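Local coordinates for protein putative phosphatase/phosphodiesterase MPN_349 (Mycoplasma pneumoniae M129, PDB 1T71) that probably hydrolyses phosphate esters, perhaps as a 2',3'-cyclic-nucleotide phosphodiesterase, at a two-iron site of the calcineurin-like phosphoesterase type, at residues T121-T126 against F138-E143; E143-L146 against L152-V155; S163-F168 against T182-P187; V176-G181 against K255-T260. One frame throughout, in Å; residues are numbered along the deposited sequence.

Contact 1: T121-T126 against F138-E143; sequences TNLLGT and FKVLKE
Leu-123 reaches out from strand 117-124 toward the helix and spreads its two methyl branches against neighbouring residues of helix 137-145. CD1 lies 3.9 Å from Leu-141 CB and also touches CG of that leucine, the two side chains crossing at about a right angle. The other branch, CD2, comes 4.0 Å from Val-140 CG1, and here the side chains run past each other in opposite senses. The fork opens this way because CG of Leu-123 stands anti to the carbonyl carbon (chi1 -65°). Thr-121, two residues earlier and on the same side of the strand, adds a looser methyl contact, its CG2 lying 4.4 Å from Leu-141 CD2. Its hydroxyl is engaged elsewhere, with Ser-108 OG. The strand and helix are the first two elements of a beta-alpha-beta unit completed by strand 152-158; their axes run nearly antiparallel, at 160°, and approach to 9.7 Å, so the helix lies along the strand and packs on one face of the sheet. Strand 152-158 flanks this strand in parallel and holds it through backbone hydrogen bonds from Thr-121 and Leu-123. Farther out, helix 162-172 closes the side of the cluster: Phe-168 touches Leu-123 and meets Phe-138 edge-to-face, while Phe-172 packs on Leu-141. The iron ligand His-158 lies about 7 Å from Leu-123, side chain to side chain.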
loop_
_atom_site.group_PDB
_atom_site.type_symbol
_atom_site.label_atom_id
_atom_site.label_comp_id
_atom_site.label_asym_id
_atom_site.label_seq_id
_atom_site.Cartn_x
_atom_site.Cartn_y
_atom_site.Cartn_z
ATOM N N THR A 121 10.399 -0.761 4.071
ATOM C CA THR A 121 10.383 -2.183 3.756
ATOM C C THR A 121 8.981 -2.653 3.368
ATOM O O THR A 121 7.982 -2.233 3.958
ATOM C CB THR A 121 10.880 -3.006 4.964
ATOM O OG1 THR A 121 12.202 -2.577 5.310
ATOM C CG2 THR A 121 10.911 -4.496 4.636
ATOM N N ASN A 122 8.929 -3.536 2.375
ATOM C CA ASN A 122 7.685 -4.095 1.848
ATOM C C ASN A 122 7.790 -5.615 1.973
ATOM O O ASN A 122 8.810 -6.201 1.620
ATOM C CB ASN A 122 7.527 -3.659 0.376
ATOM C CG ASN A 122 6.239 -4.175 -0.279
ATOM O OD1 ASN A 122 5.184 -4.295 0.364
ATOM N ND2 ASN A 122 6.319 -4.451 -1.581
ATOM N N LEU A 123 6.746 -6.250 2.491
ATOM C CA LEU A 123 6.746 -7.702 2.664
ATOM C C LEU A 123 5.408 -8.312 2.263
ATOM O O LEU A 123 4.379 -7.635 2.275
ATOM C CB LEU A 123 7.031 -8.058 4.123
ATOM C CG LEU A 123 8.405 -7.698 4.695
ATOM C CD1 LEU A 123 8.287 -7.445 6.194
ATOM C CD2 LEU A 123 9.388 -8.829 4.409
ATOM N N LEU A 124 5.434 -9.596 1.912
ATOM C CA LEU A 124 4.230 -10.333 1.528
ATOM C C LEU A 124 3.822 -11.288 2.646
ATOM O O LEU A 124 4.634 -12.071 3.147
ATOM C CB LEU A 124 4.472 -11.130 0.237
ATOM C CG LEU A 124 4.171 -10.438 -1.095
ATOM C CD1 LEU A 124 4.841 -11.191 -2.236
ATOM C CD2 LEU A 124 2.666 -10.385 -1.310
ATOM N N GLY A 125 2.558 -11.220 3.037
ATOM C CA GLY A 125 2.074 -12.091 4.090
ATOM C C GLY A 125 2.024 -13.523 3.610
ATOM O O GLY A 125 1.826 -13.789 2.424
ATOM N N THR A 126 2.205 -14.458 4.530
ATOM C CA THR A 126 2.178 -15.863 4.169
ATOM C C THR A 126 0.748 -16.289 3.834
ATOM O O THR A 126 0.532 -17.313 3.190
ATOM C CB THR A 126 2.727 -16.717 5.321
ATOM O OG1 THR A 126 3.035 -18.027 4.837
ATOM C CG2 THR A 126 1.702 -16.821 6.442
ATOM N N PHE A 138 8.100 -12.886 8.958
ATOM C CA PHE A 138 8.527 -12.695 10.341
ATOM C C PHE A 138 10.037 -12.866 10.462
ATOM O O PHE A 138 10.732 -12.008 11.008
ATOM C CB PHE A 138 7.821 -13.704 11.257
ATOM C CG PHE A 138 6.348 -13.443 11.434
ATOM C CD1 PHE A 138 5.880 -12.747 12.545
ATOM C CD2 PHE A 138 5.431 -13.870 10.480
ATOM C CE1 PHE A 138 4.522 -12.479 12.700
ATOM C CE2 PHE A 138 4.065 -13.604 10.627
ATOM C CZ PHE A 138 3.610 -12.907 11.740
ATOM N N LYS A 139 10.547 -13.978 9.945
ATOM C CA LYS A 139 11.978 -14.239 10.010
ATOM C C LYS A 139 12.774 -13.210 9.213
ATOM O O LYS A 139 13.761 -12.671 9.704
ATOM C CB LYS A 139 12.275 -15.656 9.506
ATOM C CG LYS A 139 11.534 -16.719 10.301
ATOM C CD LYS A 139 11.969 -18.126 9.945
ATOM C CE LYS A 139 11.209 -19.130 10.793
ATOM N NZ LYS A 139 11.641 -20.529 10.536
ATOM N N VAL A 140 12.337 -12.923 7.991
ATOM C CA VAL A 140 13.035 -11.951 7.150
ATOM C C VAL A 140 13.172 -10.578 7.794
ATOM O O VAL A 140 14.259 -10.010 7.822
ATOM C CB VAL A 140 12.328 -11.770 5.784
ATOM C CG1 VAL A 140 12.934 -10.581 5.030
ATOM C CG2 VAL A 140 12.477 -13.037 4.955
ATOM N N LEU A 141 12.069 -10.039 8.305
ATOM C CA LEU A 141 12.101 -8.717 8.914
ATOM C C LEU A 141 12.926 -8.711 10.195
ATOM O O LEU A 141 13.595 -7.727 10.497
ATOM C CB LEU A 141 10.675 -8.223 9.185
ATOM C CG LEU A 141 10.484 -6.752 9.581
ATOM C CD1 LEU A 141 10.696 -6.584 11.055
ATOM C CD2 LEU A 141 11.439 -5.856 8.802
ATOM N N LYS A 142 12.888 -9.818 10.934
ATOM C CA LYS A 142 13.643 -9.938 12.180
ATOM C C LYS A 142 15.137 -9.790 11.877
ATOM O O LYS A 142 15.835 -8.990 12.510
ATOM C CB LYS A 142 13.357 -11.296 12.821
ATOM C CG LYS A 142 13.490 -11.339 14.335
ATOM C CD LYS A 142 14.891 -11.683 14.776
ATOM C CE LYS A 142 14.955 -11.873 16.296
ATOM N NZ LYS A 142 14.052 -12.948 16.806
ATOM N N GLU A 143 15.622 -10.560 10.905
ATOM C CA GLU A 143 17.027 -10.498 10.507
ATOM C C GLU A 143 17.420 -9.095 10.066
ATOM O O GLU A 143 18.505 -8.610 10.396
ATOM C CB GLU A 143 17.314 -11.461 9.357
ATOM C CG GLU A 143 17.572 -12.883 9.785
ATOM C CD GLU A 143 18.511 -13.595 8.826
ATOM O OE1 GLU A 143 18.839 -14.778 9.083
ATOM O OE2 GLU A 143 18.924 -12.966 7.819
#

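Contact 2: E143-L146 against L152-V155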
loop_
_atom_site.group_PDB
_atom_site.type_symbol
_atom_site.label_atom_id
_atom_site.label_comp_id
_atom_site.label_asym_id
_atom_site.label_seq_id
_atom_site.Cartn_x
_atom_site.Cartn_y
_atom_site.Cartn_z
ATOM N N GLU A 143 15.622 -10.560 10.905
ATOM C CA GLU A 143 17.027 -10.498 10.507
ATOM C C GLU A 143 17.420 -9.095 10.066
ATOM O O GLU A 143 18.505 -8.610 10.396
ATOM C CB GLU A 143 17.314 -11.461 9.357
ATOM C CG GLU A 143 17.572 -12.883 9.785
ATOM C CD GLU A 143 18.511 -13.595 8.826
ATOM O OE1 GLU A 143 18.839 -14.778 9.083
ATOM O OE2 GLU A 143 18.924 -12.966 7.819
ATOM N N LEU A 144 16.547 -8.449 9.301
ATOM C CA LEU A 144 16.824 -7.100 8.827
ATOM C C LEU A 144 16.935 -6.161 10.028
ATOM O O LEU A 144 17.839 -5.333 10.090
ATOM C CB LEU A 144 15.712 -6.621 7.889
ATOM C CG LEU A 144 15.950 -5.288 7.178
ATOM C CD1 LEU A 144 17.135 -5.421 6.221
ATOM C CD2 LEU A 144 14.700 -4.887 6.408
ATOM N N ILE A 145 16.018 -6.300 10.981
ATOM C CA ILE A 145 16.024 -5.457 12.175
ATOM C C ILE A 145 17.338 -5.591 12.936
ATOM O O ILE A 145 17.920 -4.595 13.376
ATOM C CB ILE A 145 14.888 -5.833 13.153
ATOM C CG1 ILE A 145 13.521 -5.605 12.503
ATOM C CG2 ILE A 145 15.019 -5.015 14.441
ATOM C CD1 ILE A 145 13.223 -4.176 12.165
ATOM N N LEU A 146 17.798 -6.828 13.093
ATOM C CA LEU A 146 19.033 -7.097 13.818
ATOM C C LEU A 146 20.250 -6.474 13.138
ATOM O O LEU A 146 21.331 -6.413 13.720
ATOM C CB LEU A 146 19.220 -8.606 13.991
ATOM C CG LEU A 146 18.116 -9.277 14.821
ATOM C CD1 LEU A 146 18.332 -10.783 14.874
ATOM C CD2 LEU A 146 18.109 -8.689 16.222
ATOM N N LEU A 152 14.329 5.423 11.700
ATOM C CA LEU A 152 12.925 5.172 11.412
ATOM C C LEU A 152 12.819 3.991 10.451
ATOM O O LEU A 152 13.631 3.839 9.537
ATOM C CB LEU A 152 12.270 6.412 10.799
ATOM C CG LEU A 152 12.430 7.723 11.571
ATOM C CD1 LEU A 152 11.461 8.756 11.013
ATOM C CD2 LEU A 152 12.159 7.493 13.049
ATOM N N HIS A 153 11.816 3.150 10.670
ATOM C CA HIS A 153 11.613 1.981 9.827
ATOM C C HIS A 153 10.124 1.889 9.528
ATOM O O HIS A 153 9.325 1.634 10.429
ATOM C CB HIS A 153 12.080 0.722 10.561
ATOM C CG HIS A 153 12.378 -0.433 9.658
ATOM N ND1 HIS A 153 11.882 -0.527 8.373
ATOM C CD2 HIS A 153 13.100 -1.559 9.864
ATOM C CE1 HIS A 153 12.287 -1.661 7.830
ATOM N NE2 HIS A 153 13.028 -2.306 8.713
ATOM N N ILE A 154 9.766 2.120 8.268
ATOM C CA ILE A 154 8.376 2.079 7.820
ATOM C C ILE A 154 8.111 0.763 7.097
ATOM O O ILE A 154 8.787 0.435 6.121
ATOM C CB ILE A 154 8.083 3.269 6.871
ATOM C CG1 ILE A 154 8.220 4.584 7.649
ATOM C CG2 ILE A 154 6.690 3.145 6.268
ATOM C CD1 ILE A 154 8.117 5.833 6.786
ATOM N N VAL A 155 7.129 0.007 7.576
ATOM C CA VAL A 155 6.815 -1.284 6.971
ATOM C C VAL A 155 5.416 -1.413 6.373
ATOM O O VAL A 155 4.414 -1.130 7.032
ATOM C CB VAL A 155 6.981 -2.429 7.996
ATOM C CG1 VAL A 155 6.642 -3.766 7.345
ATOM C CG2 VAL A 155 8.399 -2.440 8.546
#
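The imidazole of His-153 receives two aliphatic side chains at its outer end: Leu-144 CD2 sits at the ring edge, near the ring plane, whereas Ile-145 CD1 approaches obliquely. This joins the C-terminal part of helix 137-145 to the first residues of strand 152-158, the second half of a beta-alpha-beta unit that begins with strand 117-124. The ring extends from the sheet toward the helix because CG of His-153 is anti to the backbone N (chi1 -159°). Leu-144 already directs its CB toward the strand, and its CD2 branch ends 3.8 Å from the ring atom modelled as NE2. Ile-145 gets there differently: its CB bond leaves to one side, and bends at chi1 and chi2 (-63° and -64°) carry the terminal methyl back to the ring. The contact is therefore small and made by methyl groups on one imidazole. Arg-119 and Thr-121 of strand 117-124 touch both Leu-144 and His-153, while Val-176 touches both Ile-145 and His-153. The closest approach between the two segments is made by the isoleucine, with CD1 of Ile-145 lying 3.5 Å from the ring atom modelled as CD2 in His-153.

Contact 3: S163-F168 against T182-P187; sequences SEKNAF and THTHVP. With FE (Fe (III) ion), chain C.
The loop after strand 178-182, which supplies histidine ligands to the two-iron centre, is approached from one side by helix 162-172 through a single long side chain. Lys-165 points its CB toward the loop and then coils, bent at each of its last three torsions, so that its ammonium group ends near the backbone where the strand gives way to the loop. NZ lies 4.0 Å from Thr-182 O, too far for a hydrogen bond, and 4.4 Å from the methyl Thr-184 CG2. Its hydrogen bond goes instead to the carbonyl oxygen of Thr-202. This is the metal-bearing end of a calcineurin-like phosphoesterase fold, where loops at the C-terminal ends of strands carry ligands. His-183 turns its imidazole to the iron, CG being anti to the backbone N (chi1 178°), and ND1 binds the metal at 2.2 Å. Glu-43 and Asn-71 bind the same ion through OE1 and OD1. The ring of His-183 also meets that of His-158, their planes at about 70°, while His-185 belongs to the other iron site. Thr-182 directs its CB away from the helix and hydrogen-bonds through OG1 to Asp-156, beside Asp-12, a ligand of the same iron as His-185. Thr-184 OG1 is hydrogen-bonded to Asp-203, and Tyr-200 of strand 199-201 packs against Lys-165.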
loop_
_atom_site.group_PDB
_atom_site.type_symbol
_atom_site.label_atom_id
_atom_site.label_comp_id
_atom_site.label_asym_id
_atom_site.label_seq_id
_atom_site.Cartn_x
_atom_site.Cartn_y
_atom_site.Cartn_z
ATOM N N SER A 163 -5.613 -12.077 11.253
ATOM C CA SER A 163 -4.820 -12.749 12.273
ATOM C C SER A 163 -3.326 -12.656 11.952
ATOM O O SER A 163 -2.527 -12.407 12.848
ATOM C CB SER A 163 -5.245 -14.210 12.429
ATOM O OG SER A 163 -4.878 -14.970 11.294
ATOM N N GLU A 164 -2.932 -12.838 10.691
ATOM C CA GLU A 164 -1.507 -12.732 10.378
ATOM C C GLU A 164 -1.043 -11.289 10.585
ATOM O O GLU A 164 0.059 -11.041 11.076
ATOM C CB GLU A 164 -1.196 -13.149 8.935
ATOM C CG GLU A 164 0.316 -13.268 8.700
ATOM C CD GLU A 164 0.715 -13.602 7.270
ATOM O OE1 GLU A 164 1.899 -13.947 7.062
ATOM O OE2 GLU A 164 -0.134 -13.513 6.357
ATOM N N LYS A 165 -1.898 -10.343 10.217
ATOM C CA LYS A 165 -1.578 -8.926 10.355
ATOM C C LYS A 165 -1.324 -8.540 11.814
ATOM O O LYS A 165 -0.324 -7.903 12.138
ATOM C CB LYS A 165 -2.726 -8.070 9.798
ATOM C CG LYS A 165 -2.306 -7.087 8.709
ATOM C CD LYS A 165 -2.320 -7.720 7.331
ATOM C CE LYS A 165 -3.731 -7.782 6.760
ATOM N NZ LYS A 165 -4.205 -6.471 6.223
ATOM N N ASN A 166 -2.238 -8.924 12.696
ATOM C CA ASN A 166 -2.097 -8.593 14.096
ATOM C C ASN A 166 -1.000 -9.394 14.796
ATOM O O ASN A 166 -0.405 -8.920 15.762
ATOM C CB ASN A 166 -3.451 -8.744 14.785
ATOM C CG ASN A 166 -4.384 -7.586 14.460
ATOM O OD1 ASN A 166 -4.325 -6.535 15.098
ATOM N ND2 ASN A 166 -5.225 -7.763 13.444
ATOM N N ALA A 167 -0.723 -10.599 14.310
ATOM C CA ALA A 167 0.341 -11.396 14.903
ATOM C C ALA A 167 1.650 -10.676 14.577
ATOM O O ALA A 167 2.568 -10.620 15.394
ATOM C CB ALA A 167 0.352 -12.797 14.312
ATOM N N PHE A 168 1.711 -10.111 13.375
ATOM C CA PHE A 168 2.890 -9.386 12.915
ATOM C C PHE A 168 3.046 -8.142 13.788
ATOM O O PHE A 168 4.150 -7.795 14.201
ATOM C CB PHE A 168 2.710 -9.006 11.436
ATOM C CG PHE A 168 3.969 -8.523 10.761
ATOM C CD1 PHE A 168 4.273 -7.162 10.701
ATOM C CD2 PHE A 168 4.839 -9.425 10.164
ATOM C CE1 PHE A 168 5.425 -6.710 10.049
ATOM C CE2 PHE A 168 5.995 -8.983 9.510
ATOM C CZ PHE A 168 6.284 -7.623 9.453
ATOM N N THR A 182 -1.784 -3.781 4.094
ATOM C CA THR A 182 -2.404 -3.458 2.807
ATOM C C THR A 182 -2.829 -4.769 2.148
ATOM O O THR A 182 -2.521 -5.844 2.669
ATOM C CB THR A 182 -1.418 -2.724 1.850
ATOM O OG1 THR A 182 -0.190 -3.464 1.749
ATOM C CG2 THR A 182 -1.122 -1.319 2.357
ATOM N N HIS A 183 -3.555 -4.665 1.030
ATOM C CA HIS A 183 -4.023 -5.814 0.236
ATOM C C HIS A 183 -5.521 -6.129 0.263
ATOM O O HIS A 183 -6.040 -6.633 -0.730
ATOM C CB HIS A 183 -3.231 -7.092 0.584
ATOM C CG HIS A 183 -3.679 -8.316 -0.160
ATOM N ND1 HIS A 183 -3.449 -8.501 -1.508
ATOM C CD2 HIS A 183 -4.350 -9.417 0.259
ATOM C CE1 HIS A 183 -3.961 -9.659 -1.889
ATOM N NE2 HIS A 183 -4.515 -10.234 -0.836
ATOM N N THR A 184 -6.228 -5.832 1.357
ATOM C CA THR A 184 -7.680 -6.162 1.331
ATOM C C THR A 184 -8.572 -5.087 0.690
ATOM O O THR A 184 -9.757 -5.328 0.454
ATOM C CB THR A 184 -8.197 -6.482 2.773
ATOM O OG1 THR A 184 -8.143 -5.307 3.590
ATOM C CG2 THR A 184 -7.342 -7.583 3.412
ATOM N N HIS A 185 -8.011 -3.914 0.406
ATOM C CA HIS A 185 -8.762 -2.830 -0.244
ATOM C C HIS A 185 -9.912 -2.227 0.564
ATOM O O HIS A 185 -10.805 -1.592 -0.003
ATOM C CB HIS A 185 -9.334 -3.307 -1.579
ATOM C CG HIS A 185 -8.307 -3.546 -2.640
ATOM N ND1 HIS A 185 -6.955 -3.606 -2.374
ATOM C CD2 HIS A 185 -8.436 -3.761 -3.972
ATOM C CE1 HIS A 185 -6.301 -3.841 -3.495
ATOM N NE2 HIS A 185 -7.174 -3.942 -4.479
ATOM N N VAL A 186 -9.904 -2.444 1.872
ATOM C CA VAL A 186 -10.937 -1.906 2.747
ATOM C C VAL A 186 -10.221 -1.389 3.982
ATOM O O VAL A 186 -9.559 -2.147 4.685
ATOM C CB VAL A 186 -11.955 -2.997 3.167
ATOM C CG1 VAL A 186 -12.874 -2.467 4.267
ATOM C CG2 VAL A 186 -12.778 -3.438 1.947
ATOM N N PRO A 187 -10.335 -0.085 4.261
ATOM C CA PRO A 187 -9.654 0.445 5.443
ATOM C C PRO A 187 -10.265 -0.085 6.739
ATOM O O PRO A 187 -11.469 -0.320 6.813
ATOM C CB PRO A 187 -9.829 1.952 5.291
ATOM C CG PRO A 187 -11.198 2.054 4.684
ATOM C CD PRO A 187 -11.213 0.928 3.649
HETATM FE FE FE C . -2.760 -7.283 -3.213
#

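Contact 4: V176-G181 against K255-T260; sequences VTTIFG and KKVIKT
Val-257 lays one methyl, CG2, over Thr-177, the residue just before strand 178-182, where it meets both backbone and side-chain atoms. CG2 is 3.7 Å from the carbonyl oxygen Thr-177 O and 4.0 Å from the methyl Thr-177 CG2. Thr-178 contributes a more distant methyl, its CG2 lying 4.4 Å from the same valine branch. That branch is placed by the valine's first torsion (chi1 172°), which sets CG1 anti to the backbone N and CG2 anti to the carbonyl carbon. Thr-177 divides its side chain between two tasks: CG2 packs on the valine, and OG1 accepts the backbone N-H of His-153 in a hydrogen bond. The same hydroxyl is 2.6 Å from a water that donates to Lys-255 O at 2.9 Å, giving a polar bridge beside the methyl packing. Farther along the strand, Thr-178 CB sits over one face of the Phe-180 ring, 3.8 Å above its plane and offset toward the rim. Phe-180 in turn meets Phe-9 and Phe-248 edge-to-face. Ile-258 and Lys-259 together face Glu-249 in a classic beta bulge. The contact thus brings together the two mixed sheets of the fold: strand 178-182 lies between 152-158 and 199-201 in one, whereas 259-267 is an outermost strand of the other, next to 241-249.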
loop_
_atom_site.group_PDB
_atom_site.type_symbol
_atom_site.label_atom_id
_atom_site.label_comp_id
_atom_site.label_asym_id
_atom_site.label_seq_id
_atom_site.Cartn_x
_atom_site.Cartn_y
_atom_site.Cartn_z
ATOM N N VAL A 176 9.983 -1.287 15.264
ATOM C CA VAL A 176 9.843 -0.549 14.016
ATOM C C VAL A 176 8.990 0.697 14.248
ATOM O O VAL A 176 8.314 0.808 15.273
ATOM C CB VAL A 176 9.212 -1.465 12.927
ATOM C CG1 VAL A 176 8.463 -0.653 11.904
ATOM C CG2 VAL A 176 10.311 -2.268 12.239
ATOM N N THR A 177 9.039 1.640 13.312
ATOM C CA THR A 177 8.270 2.872 13.435
ATOM C C THR A 177 6.800 2.647 13.088
ATOM O O THR A 177 5.917 3.029 13.850
ATOM C CB THR A 177 8.827 3.977 12.514
ATOM O OG1 THR A 177 10.237 4.111 12.727
ATOM C CG2 THR A 177 8.147 5.307 12.808
ATOM N N THR A 178 6.533 2.038 11.934
ATOM C CA THR A 178 5.149 1.780 11.541
ATOM C C THR A 178 4.953 0.403 10.928
ATOM O O THR A 178 5.845 -0.145 10.278
ATOM C CB THR A 178 4.613 2.824 10.519
ATOM O OG1 THR A 178 5.185 2.576 9.230
ATOM C CG2 THR A 178 4.970 4.233 10.949
ATOM N N ILE A 179 3.768 -0.145 11.159
ATOM C CA ILE A 179 3.364 -1.435 10.631
ATOM C C ILE A 179 2.019 -1.163 9.961
ATOM O O ILE A 179 0.986 -1.133 10.635
ATOM C CB ILE A 179 3.136 -2.462 11.758
ATOM C CG1 ILE A 179 4.429 -2.701 12.543
ATOM C CG2 ILE A 179 2.606 -3.760 11.175
ATOM C CD1 ILE A 179 5.493 -3.435 11.766
ATOM N N PHE A 180 2.029 -0.935 8.649
ATOM C CA PHE A 180 0.787 -0.668 7.923
ATOM C C PHE A 180 0.410 -1.845 7.037
ATOM O O PHE A 180 1.188 -2.249 6.167
ATOM C CB PHE A 180 0.910 0.582 7.041
ATOM C CG PHE A 180 1.099 1.870 7.801
ATOM C CD1 PHE A 180 0.587 2.029 9.087
ATOM C CD2 PHE A 180 1.742 2.952 7.199
ATOM C CE1 PHE A 180 0.709 3.247 9.762
ATOM C CE2 PHE A 180 1.869 4.175 7.866
ATOM C CZ PHE A 180 1.352 4.321 9.147
ATOM N N GLY A 181 -0.776 -2.402 7.260
ATOM C CA GLY A 181 -1.228 -3.511 6.442
ATOM C C GLY A 181 -1.915 -3.017 5.173
ATOM O O GLY A 181 -2.537 -1.953 5.167
ATOM N N LYS A 255 12.234 9.216 18.224
ATOM C CA LYS A 255 11.867 8.349 17.114
ATOM C C LYS A 255 10.663 7.467 17.431
ATOM O O LYS A 255 10.628 6.281 17.125
ATOM C CB LYS A 255 13.081 7.547 16.601
ATOM C CG LYS A 255 13.683 6.506 17.506
ATOM C CD LYS A 255 15.124 6.233 17.053
ATOM C CE LYS A 255 15.573 4.806 17.355
ATOM N NZ LYS A 255 14.848 3.798 16.510
ATOM N N LYS A 256 9.673 8.100 18.051
ATOM C CA LYS A 256 8.409 7.474 18.414
ATOM C C LYS A 256 7.361 8.224 17.594
ATOM O O LYS A 256 7.552 9.402 17.269
ATOM C CB LYS A 256 8.098 7.682 19.901
ATOM C CG LYS A 256 9.125 7.112 20.854
ATOM C CD LYS A 256 9.237 5.608 20.697
ATOM C CE LYS A 256 10.176 5.029 21.739
ATOM N NZ LYS A 256 10.309 3.555 21.608
ATOM N N VAL A 257 6.268 7.556 17.246
ATOM C CA VAL A 257 5.224 8.227 16.497
ATOM C C VAL A 257 4.517 9.129 17.493
ATOM O O VAL A 257 4.165 8.706 18.593
ATOM C CB VAL A 257 4.224 7.230 15.886
ATOM C CG1 VAL A 257 3.035 7.978 15.285
ATOM C CG2 VAL A 257 4.922 6.407 14.815
ATOM N N ILE A 258 4.312 10.374 17.097
ATOM C CA ILE A 258 3.679 11.364 17.953
ATOM C C ILE A 258 2.236 11.651 17.582
ATOM O O ILE A 258 1.478 12.177 18.394
ATOM C CB ILE A 258 4.488 12.686 17.914
ATOM C CG1 ILE A 258 5.793 12.508 18.690
ATOM C CG2 ILE A 258 3.675 13.835 18.488
ATOM C CD1 ILE A 258 6.675 13.738 18.663
ATOM N N LYS A 259 1.854 11.309 16.360
ATOM C CA LYS A 259 0.494 11.562 15.917
ATOM C C LYS A 259 0.109 10.740 14.695
ATOM O O LYS A 259 0.958 10.391 13.876
ATOM C CB LYS A 259 0.330 13.061 15.625
ATOM C CG LYS A 259 -0.976 13.440 14.945
ATOM C CD LYS A 259 -1.291 14.925 15.092
ATOM C CE LYS A 259 -1.589 15.283 16.551
ATOM N NZ LYS A 259 -2.172 16.660 16.700
ATOM N N THR A 260 -1.179 10.418 14.597
ATOM C CA THR A 260 -1.712 9.661 13.474
ATOM C C THR A 260 -3.159 10.047 13.236
ATOM O O THR A 260 -3.888 10.371 14.172
ATOM C CB THR A 260 -1.686 8.141 13.717
ATOM O OG1 THR A 260 -2.510 7.825 14.848
ATOM C CG2 THR A 260 -0.269 7.660 13.953
HETATM O O HOH W 1 11.044 4.210 15.206
#

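How the contacts relate
Contacts 1 and 2 lie 9 Å apart, centre to centre, at successive turns of helix 137-145, share Glu-143, and pack that helix on the neighbouring strands 117-124 and 152-158. Contact 1 opens first along the chain and contact 2 follows where it ends. Contacts 3 and 4 come later, with alternating segments, and use helix 162-172 and strand 178-182, which follow each other in sequence. Contacts 2 and 4, 12 Å apart between centres, meet through neighbouring strands 152-158 and 178-182. One sheet thus runs through all four: a helix packs on it in contacts 1 and 2, contact 4 joins it to the second sheet, and contact 3 lies at its iron-binding end.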